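Side-chain contact in two-domain protein containing predicted PHP-like metal-dependent phosphoesterase (Bacteroides vulgatus ATCC 8482, PDB 3E38), which binds zinc ions in a PHP-like domain and is probably a metal-dependent phosphoesterase, possibly acting as a 5'-3' exonuclease on nucleic acids: residues F253-V258 with L337-S342. Residues are numbered along the deposited sequence; the frame is centred on the assembly and turned at random.
Sequences FFEKCV and LKYTIS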
ATOM      1  N   PHE B 253      15.517  24.636 -10.409  1.00 33.65           N
ATOM      2  CA  PHE B 253      14.451  23.850  -9.692  1.00 31.35           C
ATOM      3  C   PHE B 253      15.139  22.745  -8.922  1.00 28.83           C
ATOM      4  O   PHE B 253      14.880  22.499  -7.749  1.00 28.10           O
ATOM      5  CB  PHE B 253      13.402  23.319 -10.684  1.00 30.55           C
ATOM      6  CG  PHE B 253      12.239  22.620 -10.050  1.00 34.31           C
ATOM      7  CD1 PHE B 253      11.232  23.340  -9.413  1.00 34.17           C
ATOM      8  CD2 PHE B 253      12.121  21.239 -10.115  1.00 36.43           C
ATOM      9  CE1 PHE B 253      10.142  22.696  -8.828  1.00 38.01           C
ATOM     10  CE2 PHE B 253      11.029  20.590  -9.521  1.00 42.43           C
ATOM     11  CZ  PHE B 253      10.042  21.329  -8.877  1.00 33.71           C
ATOM     12  N   PHE B 254      16.104  22.134  -9.581  1.00 31.40           N
ATOM     13  CA  PHE B 254      16.859  21.054  -8.957  1.00 30.74           C
ATOM     14  C   PHE B 254      17.584  21.568  -7.761  1.00 30.42           C
ATOM     15  O   PHE B 254      17.687  20.911  -6.755  1.00 29.26           O
ATOM     16  CB  PHE B 254      17.882  20.437  -9.901  1.00 31.50           C
ATOM     17  CG  PHE B 254      18.714  19.360  -9.245  1.00 34.77           C
ATOM     18  CD1 PHE B 254      18.162  18.123  -8.961  1.00 27.82           C
ATOM     19  CD2 PHE B 254      20.048  19.580  -8.916  1.00 39.01           C
ATOM     20  CE1 PHE B 254      18.914  17.125  -8.363  1.00 30.31           C
ATOM     21  CE2 PHE B 254      20.810  18.559  -8.306  1.00 33.06           C
ATOM     22  CZ  PHE B 254      20.246  17.349  -8.047  1.00 34.54           C
ATOM     23  N   GLU B 255      18.095  22.774  -7.905  1.00 36.03           N
ATOM     24  CA  GLU B 255      18.867  23.443  -6.831  1.00 36.13           C
ATOM     25  C   GLU B 255      18.000  23.636  -5.581  1.00 35.04           C
ATOM     26  O   GLU B 255      18.473  23.631  -4.448  1.00 35.95           O
ATOM     27  CB  GLU B 255      19.428  24.773  -7.348  1.00 37.45           C
ATOM     28  CG  GLU B 255      20.458  25.448  -6.471  1.00 45.17           C
ATOM     29  CD  GLU B 255      19.850  26.196  -5.304  1.00 54.83           C
ATOM     30  OE1 GLU B 255      18.870  26.954  -5.520  1.00 60.26           O
ATOM     31  OE2 GLU B 255      20.374  26.048  -4.172  1.00 59.65           O
ATOM     32  N   LYS B 256      16.706  23.736  -5.798  1.00 35.10           N
ATOM     33  CA  LYS B 256      15.749  23.919  -4.707  1.00 33.42           C
ATOM     34  C   LYS B 256      15.272  22.577  -4.148  1.00 34.79           C
ATOM     35  O   LYS B 256      14.686  22.508  -3.062  1.00 35.01           O
ATOM     36  CB  LYS B 256      14.521  24.657  -5.227  1.00 32.70           C
ATOM     37  CG  LYS B 256      14.781  26.025  -5.743  1.00 36.00           C
ATOM     38  CD  LYS B 256      14.911  26.981  -4.636  1.00 35.52           C
ATOM     39  CE  LYS B 256      14.691  28.379  -5.150  1.00 42.96           C
ATOM     40  NZ  LYS B 256      14.812  29.321  -4.029  1.00 44.42           N
ATOM     41  N   CYS B 257      15.554  21.516  -4.899  1.00 35.43           N
ATOM     42  CA  CYS B 257      15.065  20.153  -4.554  1.00 36.17           C
ATOM     43  C   CYS B 257      15.955  19.440  -3.562  1.00 36.92           C
ATOM     44  O   CYS B 257      15.539  18.507  -2.885  1.00 33.07           O
ATOM     45  CB  CYS B 257      14.949  19.281  -5.801  1.00 35.89           C
ATOM     46  SG  CYS B 257      13.558  19.670  -6.872  1.00 34.11           S
ATOM     47  N   VAL B 258      17.197  19.897  -3.515  1.00 36.63           N
ATOM     48  CA  VAL B 258      18.197  19.289  -2.641  1.00 36.91           C
ATOM     49  C   VAL B 258      18.838  20.326  -1.757  1.00 37.24           C
ATOM     50  O   VAL B 258      18.959  21.494  -2.102  1.00 37.03           O
ATOM     51  CB  VAL B 258      19.303  18.499  -3.432  1.00 35.32           C
ATOM     52  CG1 VAL B 258      18.702  17.287  -4.121  1.00 30.45           C
ATOM     53  CG2 VAL B 258      20.024  19.411  -4.434  1.00 31.88           C
ATOM     54  N   LEU B 337      19.495  16.734 -17.161  1.00 32.72           N
ATOM     55  CA  LEU B 337      20.153  17.922 -16.607  1.00 32.71           C
ATOM     56  C   LEU B 337      21.557  17.637 -16.114  1.00 33.51           C
ATOM     57  O   LEU B 337      21.788  16.673 -15.414  1.00 33.02           O
ATOM     58  CB  LEU B 337      19.333  18.465 -15.430  1.00 31.60           C
ATOM     59  CG  LEU B 337      19.941  19.604 -14.621  1.00 31.71           C
ATOM     60  CD1 LEU B 337      20.096  20.872 -15.496  1.00 22.23           C
ATOM     61  CD2 LEU B 337      19.114  19.850 -13.341  1.00 21.65           C
ATOM     62  N   LYS B 338      22.486  18.509 -16.477  1.00 34.18           N
ATOM     63  CA  LYS B 338      23.865  18.425 -16.011  1.00 34.62           C
ATOM     64  C   LYS B 338      24.075  19.365 -14.832  1.00 33.04           C
ATOM     65  O   LYS B 338      23.694  20.522 -14.832  1.00 32.88           O
ATOM     66  CB  LYS B 338      24.855  18.751 -17.131  1.00 36.47           C
ATOM     67  CG  LYS B 338      24.619  17.914 -18.397  1.00 43.73           C
ATOM     68  CD  LYS B 338      24.605  16.415 -18.113  1.00 46.58           C
ATOM     69  CE  LYS B 338      24.367  15.583 -19.402  1.00 53.60           C
ATOM     70  NZ  LYS B 338      22.964  15.681 -19.995  1.00 42.60           N
ATOM     71  N   TYR B 339      24.708  18.841 -13.815  1.00 33.94           N
ATOM     72  CA  TYR B 339      24.910  19.593 -12.595  1.00 34.47           C
ATOM     73  C   TYR B 339      26.255  19.323 -12.022  1.00 34.27           C
ATOM     74  O   TYR B 339      26.830  18.258 -12.200  1.00 34.40           O
ATOM     75  CB  TYR B 339      23.829  19.205 -11.560  1.00 35.63           C
ATOM     76  CG  TYR B 339      23.568  20.261 -10.524  1.00 38.24           C
ATOM     77  CD1 TYR B 339      24.320  20.336  -9.353  1.00 42.74           C
ATOM     78  CD2 TYR B 339      22.567  21.207 -10.731  1.00 44.07           C
ATOM     79  CE1 TYR B 339      24.063  21.331  -8.405  1.00 50.50           C
ATOM     80  CE2 TYR B 339      22.306  22.207  -9.804  1.00 40.73           C
ATOM     81  CZ  TYR B 339      23.044  22.272  -8.646  1.00 52.42           C
ATOM     82  OH  TYR B 339      22.737  23.273  -7.736  1.00 53.37           O
ATOM     83  N   THR B 340      26.747  20.322 -11.326  1.00 36.27           N
ATOM     84  CA  THR B 340      28.039  20.235 -10.669  1.00 36.52           C
ATOM     85  C   THR B 340      27.950  20.717  -9.255  1.00 40.36           C
ATOM     86  O   THR B 340      27.271  21.715  -8.958  1.00 42.53           O
ATOM     87  CB  THR B 340      29.100  21.124 -11.338  1.00 33.27           C
ATOM     88  OG1 THR B 340      29.179  20.798 -12.712  1.00 32.12           O
ATOM     89  CG2 THR B 340      30.444  20.868 -10.732  1.00 31.48           C
ATOM     90  N   ILE B 341      28.608  19.964  -8.386  1.00 40.62           N
ATOM     91  CA  ILE B 341      28.765  20.369  -7.010  1.00 42.56           C
ATOM     92  C   ILE B 341      30.231  20.692  -6.884  1.00 44.88           C
ATOM     93  O   ILE B 341      31.069  19.789  -6.883  1.00 49.08           O
ATOM     94  CB  ILE B 341      28.355  19.286  -6.008  1.00 40.69           C
ATOM     95  CG1 ILE B 341      26.842  19.075  -6.050  1.00 40.95           C
ATOM     96  CG2 ILE B 341      28.773  19.706  -4.639  1.00 39.52           C
ATOM     97  CD1 ILE B 341      26.335  17.933  -5.132  1.00 31.81           C
ATOM     98  N   SER B 342      30.545  21.985  -6.864  1.00 46.99           N
ATOM     99  CA  SER B 342      31.937  22.444  -6.736  1.00 48.82           C
ATOM    100  C   SER B 342      32.404  22.351  -5.303  1.00 48.74           C
ATOM    101  O   SER B 342      31.726  22.831  -4.380  1.00 49.70           O
ATOM    102  CB  SER B 342      32.112  23.890  -7.224  1.00 49.84           C
ATOM    103  OG  SER B 342      31.927  23.999  -8.622  1.00 57.76           O
TER
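Phe254 and Tyr339 both swing their rings away from their own backbone nitrogens, with chi1 at 177° and -156°, and since both CB atoms already point across the gap, the two rings meet in the gap between helix and strand. Their centroids lie 4.9 Å apart and the planes are inclined at 67°, which defines a T-shaped (edge-to-face) pair with Phe254 supplying the edge. The CD2 corner of Phe254 does the touching: it stands over one face of Tyr339, displaced toward the rim, and comes within 3.5 Å of CD2 of Tyr339. CE2 of Phe254 reaches farther across the same ring, 3.9 Å from CG of Tyr339. Closer to the helix backbone, the CD2 methyl of Leu337 packs 3.7 Å from CB of Phe254, so one phenylalanine meets two residues on the same side of the strand, one position skipped between them. This contact packs helix 247-257 against the Ig-like beta-sandwich: the helix runs directly into strand 258-265 of one sheet, while strand 335-342 belongs to the other. The segment axes approach to 10.8 Å, and no hydrogen bond joins the two segments themselves, although Arg251, about one turn earlier on the helix, bonds Lys338 O through NH1. Val326 of the adjoining strand 321-326 touches both Phe254 and Leu337, extending the apolar cluster. Val258, the first residue of the following strand, sets CG2 over one face of the Phe254 ring, displaced toward its rim. At the more exposed margin, CG of Glu255 lies 3.4 Å from OH of Tyr339, while the chain bends at chi2 and carries the carboxylate away from the strand.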